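Local coordinates for protein glycinin A3B4 subunit (Glycine max, PDB 2D5F) that serves as an 11S globulin seed storage protein of soybean, a two-cupin subunit that assembles into hexamers, at the interface of chains A and B. Sequence-based numbering; all coordinates share one arbitrary frame. Chains: chain A/B, glycinin A3B4 subunit.

Contact 1: the interface of chains A and B. Residues chain A 9, 42, 389, 425-426; chain B 155-156.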
loop_
_atom_site.group_PDB
_atom_site.type_symbol
_atom_site.label_atom_id
_atom_site.label_comp_id
_atom_site.label_asym_id
_atom_site.label_seq_id
_atom_site.Cartn_x
_atom_site.Cartn_y
_atom_site.Cartn_z
ATOM N N CYS A 9 -11.457 -29.998 6.594
ATOM C CA CYS A 9 -11.397 -30.225 5.158
ATOM C C CYS A 9 -10.867 -31.596 4.765
ATOM O O CYS A 9 -10.733 -31.904 3.578
ATOM C CB CYS A 9 -10.552 -29.149 4.488
ATOM S SG CYS A 9 -11.298 -27.492 4.486
ATOM N N CYS A 42 -15.939 -26.759 5.855
ATOM C CA CYS A 42 -14.569 -26.742 5.343
ATOM C C CYS A 42 -14.314 -25.442 4.577
ATOM O O CYS A 42 -13.251 -24.843 4.690
ATOM C CB CYS A 42 -14.312 -27.945 4.425
ATOM S SG CYS A 42 -12.917 -27.676 3.277
ATOM N N ASN A 389 -10.982 -21.528 -1.459
ATOM C CA ASN A 389 -11.969 -22.588 -1.485
ATOM C C ASN A 389 -13.000 -22.048 -2.464
ATOM O O ASN A 389 -13.118 -20.832 -2.623
ATOM C CB ASN A 389 -12.618 -22.784 -0.115
ATOM C CG ASN A 389 -11.714 -23.512 0.862
ATOM O OD1 ASN A 389 -11.058 -24.493 0.503
ATOM N ND2 ASN A 389 -11.690 -23.049 2.109
ATOM N N PRO A 425 -12.853 -27.632 -2.530
ATOM C CA PRO A 425 -11.792 -27.158 -1.637
ATOM C C PRO A 425 -10.531 -26.692 -2.359
ATOM O O PRO A 425 -10.174 -27.205 -3.418
ATOM C CB PRO A 425 -11.511 -28.375 -0.752
ATOM C CG PRO A 425 -12.826 -29.108 -0.745
ATOM C CD PRO A 425 -13.235 -29.013 -2.195
ATOM N N GLN A 426 -9.860 -25.719 -1.758
ATOM C CA GLN A 426 -8.625 -25.180 -2.290
ATOM C C GLN A 426 -7.657 -26.293 -2.697
ATOM O O GLN A 426 -7.458 -27.262 -1.952
ATOM C CB GLN A 426 -7.972 -24.292 -1.233
ATOM C CG GLN A 426 -6.547 -23.839 -1.550
ATOM C CD GLN A 426 -5.957 -23.013 -0.418
ATOM O OE1 GLN A 426 -6.452 -23.051 0.712
ATOM N NE2 GLN A 426 -4.885 -22.273 -0.708
ATOM N N GLN B 155 -6.448 -22.282 3.342
ATOM C CA GLN B 155 -7.842 -22.242 3.777
ATOM C C GLN B 155 -8.450 -23.628 3.993
ATOM O O GLN B 155 -9.660 -23.757 4.188
ATOM C CB GLN B 155 -8.685 -21.453 2.772
ATOM C CG GLN B 155 -8.078 -20.125 2.365
ATOM C CD GLN B 155 -9.023 -19.280 1.538
ATOM O OE1 GLN B 155 -9.719 -19.783 0.664
ATOM N NE2 GLN B 155 -9.043 -17.982 1.807
ATOM N N LEU B 156 -7.615 -24.664 3.953
ATOM C CA LEU B 156 -8.096 -26.027 4.178
ATOM C C LEU B 156 -8.050 -26.264 5.687
ATOM O O LEU B 156 -8.966 -25.884 6.414
ATOM C CB LEU B 156 -7.209 -27.031 3.434
ATOM C CG LEU B 156 -7.243 -26.905 1.905
ATOM C CD1 LEU B 156 -6.286 -27.895 1.264
ATOM C CD2 LEU B 156 -8.663 -27.152 1.411
HETATM O O HOH W 1 -11.271 -24.358 6.270
#

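Contact 2: the interface of chains A and B. Residues chain A 382, 402, 404, 429, 431; chain B 208, 212-213.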
loop_
_atom_site.group_PDB
_atom_site.type_symbol
_atom_site.label_atom_id
_atom_site.label_comp_id
_atom_site.label_asym_id
_atom_site.label_seq_id
_atom_site.Cartn_x
_atom_site.Cartn_y
_atom_site.Cartn_z
ATOM N N PRO A 382 -9.303 -30.352 -16.378
ATOM C CA PRO A 382 -8.766 -30.388 -15.013
ATOM C C PRO A 382 -8.041 -29.126 -14.576
ATOM O O PRO A 382 -7.025 -28.745 -15.161
ATOM C CB PRO A 382 -7.844 -31.599 -15.041
ATOM C CG PRO A 382 -8.575 -32.526 -15.960
ATOM C CD PRO A 382 -8.988 -31.608 -17.086
ATOM N N ARG A 402 -16.292 -33.613 -11.583
ATOM C CA ARG A 402 -15.392 -34.498 -10.857
ATOM C C ARG A 402 -14.397 -33.689 -10.017
ATOM O O ARG A 402 -13.794 -32.734 -10.509
ATOM C CB ARG A 402 -14.635 -35.406 -11.837
ATOM C CG ARG A 402 -15.541 -36.305 -12.682
ATOM C CD ARG A 402 -14.731 -37.283 -13.531
ATOM N NE ARG A 402 -15.566 -38.268 -14.223
ATOM C CZ ARG A 402 -16.172 -38.069 -15.392
ATOM N NH1 ARG A 402 -16.043 -36.910 -16.024
ATOM N NH2 ARG A 402 -16.907 -39.033 -15.933
ATOM N N VAL A 404 -11.091 -34.228 -7.412
ATOM C CA VAL A 404 -10.051 -35.130 -6.920
ATOM C C VAL A 404 -9.148 -34.499 -5.853
ATOM O O VAL A 404 -8.649 -33.388 -6.042
ATOM C CB VAL A 404 -9.157 -35.592 -8.096
ATOM C CG1 VAL A 404 -8.085 -36.549 -7.603
ATOM C CG2 VAL A 404 -10.014 -36.242 -9.177
ATOM N N VAL A 429 -8.371 -30.800 -7.473
ATOM C CA VAL A 429 -8.508 -30.682 -8.916
ATOM C C VAL A 429 -9.930 -30.986 -9.350
ATOM O O VAL A 429 -10.521 -31.981 -8.940
ATOM C CB VAL A 429 -7.524 -31.616 -9.634
ATOM C CG1 VAL A 429 -7.603 -31.407 -11.140
ATOM C CG2 VAL A 429 -6.115 -31.352 -9.120
ATOM N N ALA A 431 -12.971 -30.733 -12.724
ATOM C CA ALA A 431 -13.240 -30.671 -14.151
ATOM C C ALA A 431 -14.749 -30.777 -14.332
ATOM O O ALA A 431 -15.441 -31.387 -13.513
ATOM C CB ALA A 431 -12.535 -31.806 -14.873
ATOM N N PHE B 208 -8.780 -39.357 -12.344
ATOM C CA PHE B 208 -9.608 -39.225 -13.543
ATOM C C PHE B 208 -9.449 -40.487 -14.387
ATOM O O PHE B 208 -8.434 -41.172 -14.284
ATOM C CB PHE B 208 -9.167 -38.008 -14.362
ATOM C CG PHE B 208 -9.436 -36.699 -13.689
ATOM C CD1 PHE B 208 -10.702 -36.120 -13.742
ATOM C CD2 PHE B 208 -8.433 -36.059 -12.969
ATOM C CE1 PHE B 208 -10.969 -34.917 -13.085
ATOM C CE2 PHE B 208 -8.687 -34.855 -12.305
ATOM C CZ PHE B 208 -9.955 -34.285 -12.363
ATOM N N PHE B 212 -11.560 -39.768 -20.023
ATOM C CA PHE B 212 -11.788 -38.338 -19.824
ATOM C C PHE B 212 -10.485 -37.546 -19.981
ATOM O O PHE B 212 -10.476 -36.447 -20.521
ATOM C CB PHE B 212 -12.402 -38.090 -18.440
ATOM C CG PHE B 212 -12.752 -36.651 -18.184
ATOM C CD1 PHE B 212 -12.000 -35.885 -17.302
ATOM C CD2 PHE B 212 -13.811 -36.050 -18.862
ATOM C CE1 PHE B 212 -12.295 -34.532 -17.098
ATOM C CE2 PHE B 212 -14.115 -34.703 -18.668
ATOM C CZ PHE B 212 -13.355 -33.943 -17.785
ATOM N N LEU B 213 -9.381 -38.109 -19.506
ATOM C CA LEU B 213 -8.095 -37.437 -19.628
ATOM C C LEU B 213 -7.771 -37.292 -21.116
ATOM O O LEU B 213 -7.279 -36.254 -21.557
ATOM C CB LEU B 213 -7.019 -38.246 -18.895
ATOM C CG LEU B 213 -6.370 -37.600 -17.661
ATOM C CD1 LEU B 213 -7.351 -36.670 -16.946
ATOM C CD2 LEU B 213 -5.860 -38.680 -16.726
#

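Contact 3: the interface of chains A and B. Residues chain A 466, 469-470; chain B 57, 59-60, 166, 234.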
loop_
_atom_site.group_PDB
_atom_site.type_symbol
_atom_site.label_atom_id
_atom_site.label_comp_id
_atom_site.label_asym_id
_atom_site.label_seq_id
_atom_site.Cartn_x
_atom_site.Cartn_y
_atom_site.Cartn_z
ATOM N N VAL A 466 11.270 -33.698 -18.304
ATOM C CA VAL A 466 10.750 -33.822 -16.949
ATOM C C VAL A 466 9.427 -34.570 -17.081
ATOM O O VAL A 466 9.112 -35.452 -16.288
ATOM C CB VAL A 466 10.493 -32.445 -16.304
ATOM C CG1 VAL A 466 9.719 -32.622 -15.004
ATOM C CG2 VAL A 466 11.821 -31.745 -16.035
ATOM N N ASN A 469 10.057 -38.380 -18.239
ATOM C CA ASN A 469 10.456 -39.185 -17.103
ATOM C C ASN A 469 9.372 -39.274 -16.039
ATOM O O ASN A 469 9.324 -40.242 -15.283
ATOM C CB ASN A 469 11.742 -38.633 -16.490
ATOM C CG ASN A 469 12.953 -38.848 -17.383
ATOM O OD1 ASN A 469 13.246 -38.044 -18.272
ATOM N ND2 ASN A 469 13.654 -39.948 -17.157
ATOM N N SER A 470 8.500 -38.271 -15.979
ATOM C CA SER A 470 7.425 -38.267 -14.992
ATOM C C SER A 470 6.319 -39.251 -15.340
ATOM O O SER A 470 5.850 -39.992 -14.479
ATOM C CB SER A 470 6.814 -36.864 -14.860
ATOM O OG SER A 470 7.724 -35.962 -14.265
ATOM N N LEU B 57 15.140 -36.907 -9.566
ATOM C CA LEU B 57 14.122 -35.940 -9.955
ATOM C C LEU B 57 12.904 -36.049 -9.037
ATOM O O LEU B 57 12.311 -37.118 -8.899
ATOM C CB LEU B 57 13.685 -36.184 -11.411
ATOM C CG LEU B 57 12.435 -35.478 -11.960
ATOM C CD1 LEU B 57 12.671 -33.975 -12.129
ATOM C CD2 LEU B 57 12.078 -36.087 -13.298
ATOM N N LEU B 59 9.310 -35.480 -8.669
ATOM C CA LEU B 59 8.157 -35.254 -9.546
ATOM C C LEU B 59 7.322 -34.026 -9.162
ATOM O O LEU B 59 7.242 -33.658 -7.993
ATOM C CB LEU B 59 7.272 -36.503 -9.575
ATOM C CG LEU B 59 7.975 -37.797 -10.024
ATOM C CD1 LEU B 59 6.948 -38.912 -10.135
ATOM C CD2 LEU B 59 8.686 -37.582 -11.370
ATOM N N PRO B 60 6.686 -33.382 -10.151
ATOM C CA PRO B 60 5.857 -32.187 -9.939
ATOM C C PRO B 60 4.772 -32.328 -8.872
ATOM O O PRO B 60 4.026 -33.305 -8.860
ATOM C CB PRO B 60 5.265 -31.929 -11.321
ATOM C CG PRO B 60 6.333 -32.443 -12.244
ATOM C CD PRO B 60 6.741 -33.734 -11.581
ATOM N N ALA B 166 2.079 -36.077 -11.018
ATOM C CA ALA B 166 2.573 -37.280 -11.684
ATOM C C ALA B 166 3.112 -38.309 -10.693
ATOM O O ALA B 166 3.389 -37.997 -9.531
ATOM C CB ALA B 166 3.668 -36.911 -12.685
ATOM N N ARG B 234 8.238 -46.360 -8.838
ATOM C CA ARG B 234 9.381 -45.530 -8.467
ATOM C C ARG B 234 9.126 -44.553 -7.310
ATOM O O ARG B 234 10.073 -44.046 -6.706
ATOM C CB ARG B 234 9.851 -44.740 -9.691
ATOM C CG ARG B 234 10.157 -45.595 -10.910
ATOM C CD ARG B 234 10.404 -44.720 -12.127
ATOM N NE ARG B 234 9.216 -43.944 -12.470
ATOM C CZ ARG B 234 9.202 -42.945 -13.345
ATOM N NH1 ARG B 234 10.318 -42.594 -13.973
ATOM N NH2 ARG B 234 8.072 -42.296 -13.593
#

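Contact 1: the interface of chains A and B
B:Gln155 and B:Leu156, a loop pair of one 11S globulin subunit, meet the neighbouring bicupin subunit at the loops of A:Asn389 and A:Gln426 and at a disulfide joining loop residue A:Cys9 to A:Cys42 of helix 38-43. The close-packed part is a mesh of amides plus the B:Leu156 side chain. A:Gln426 OE1 takes the B:Gln155 backbone N at 2.7 Å, in its carbonyl plane; the extended glutamine, with CG anti to the backbone N (chi1 170°), carries the amide that far. The A:Asn389 and B:Gln155 side chains run past each other in opposite directions, their amide planes 36° apart. B:Gln155 OE1 accepts the A:Asn389 backbone N at 3.0 Å, almost in line with its own C=O. A:Asn389 ND2 reaches the B:Gln155 backbone O at 3.0 Å, standing above that carbonyl's plane, while OD1 holds the A:Gln426 backbone N at 2.8 Å, fixing the amide's rotation. Asparagine suits the place, one short amide being donor and acceptor at once; a leucine in place of A:Asn389 would probably leave the B:Gln155 carbonyl without this donor and the A:Gln426 N-H without its side-chain acceptor. The branched apolar end of B:Leu156 packs on the backbone and CB of A:Gln426 and, through CD2, on A:Pro425 CB at 3.8 Å. The other side is bridged by water rather than packed directly: water 1 joins the A:Cys42 carbonyl O, at 2.6 Å, to the backbone O of B:Gln155 and B:Leu156.

Contact 2: the interface of chains A and B
B:Phe212 rides on helix 210-216 and B:Phe208 on the extended backbone just before it, and both meet strands 398-404 and 429-435 of chain A, whose extended backbone presents A:Arg402 and A:Val404, A:Val429 and A:Ala431 to the rings. The ring of B:Phe208 is sandwiched between aliphatic groups. Over one face comes A:Val404 CG2, a CH-pi contact 3.9 Å from the centroid of the B:Phe208 ring and displaced toward the rim; over the opposite face, more distantly, lies A:Pro382 CG. A:Val429 CG1 touches B:Phe208 CE2 at 3.8 Å, placed there with CG1 anti to its backbone N (chi1 -176°). Branched valines suit strand positions, and their methyl groups fit closely against a flat ring. The methyl CB of A:Ala431 abuts B:Phe212 CE1 at 3.5 Å and also reaches B:Phe208, so a small residue suits this place between the rings. A:Arg402, extended from CG to NE, serves both aromatics. A:Arg402 CB packs on B:Phe208 CE1 at 3.9 Å, while A:Arg402 NH1 sits over the face of B:Phe212, 3.9 Å from the ring centroid, with guanidinium and ring planes 40° apart. This cation-pi contact suits an arginine, whose long aliphatic stem packs against one ring while its charged end meets another. Together the two phenylalanines anchor the segment around the helix of one subunit on the cupin sheet of its neighbour, probably helping to hold adjacent subunits together.

Contact 3: the interface of chains A and B
Helix-to-strand packing joins the two subunits here: helix 464-471 of chain A lies against strand 56-62 and nearby loops of chain B, probably helping to tie neighbouring subunits within the hexamer. Its polar anchor is B:Arg234, whose NH1 and NH2 both donate to the backbone O of A:Asn469, each at 2.9 Å. The approach is end-on: the oxygen lies close to the guanidinium plane, and both nitrogens lie in the carbonyl plane. A bend at chi3 (-63°) turns the arginine's end toward that carbonyl, near the C-terminal end of the helix, where the helix dipole would probably favour a positive charge. A:Ser470 is small enough to lie close to the partner. A:Ser470 CB meets B:Ala166 CB at 3.8 Å, and A:Ser470 CA packs on B:Leu59 CD2 at 3.9 Å. Its hydroxyl OG turns back to the A:Val466 backbone O, one turn earlier, which gives this polar atom a mate beside apolar B:Leu59 and B:Pro60. B:Leu57 adds a lighter touch, CD2 to A:Asn469 CB at 4.1 Å. The site thus pairs a helix late in chain A's sequence with a strand in the first cupin region of chain B, flanked by the loops bearing B:Ala166 and B:Arg234.

Measured between the centres of their C-alpha atoms, contact 1 lies about 18 Å from contact 2 and about 26 Å from contact 3, with about 19 Å between contacts 2 and 3. No residue is shared. In all three, chain A contributes from its second cupin region; contact 1 also draws on A:Cys9 near the N-terminus and A:Cys42 of the first. Chain B supplies first-cupin residues to contacts 1 and 3, with B:Arg234 added later in sequence, and residues at and just before helix 210-216 to contact 2. The interface, not an exact two-fold, fits head-to-tail trimer packing, so each subunit probably meets its two neighbours through different faces.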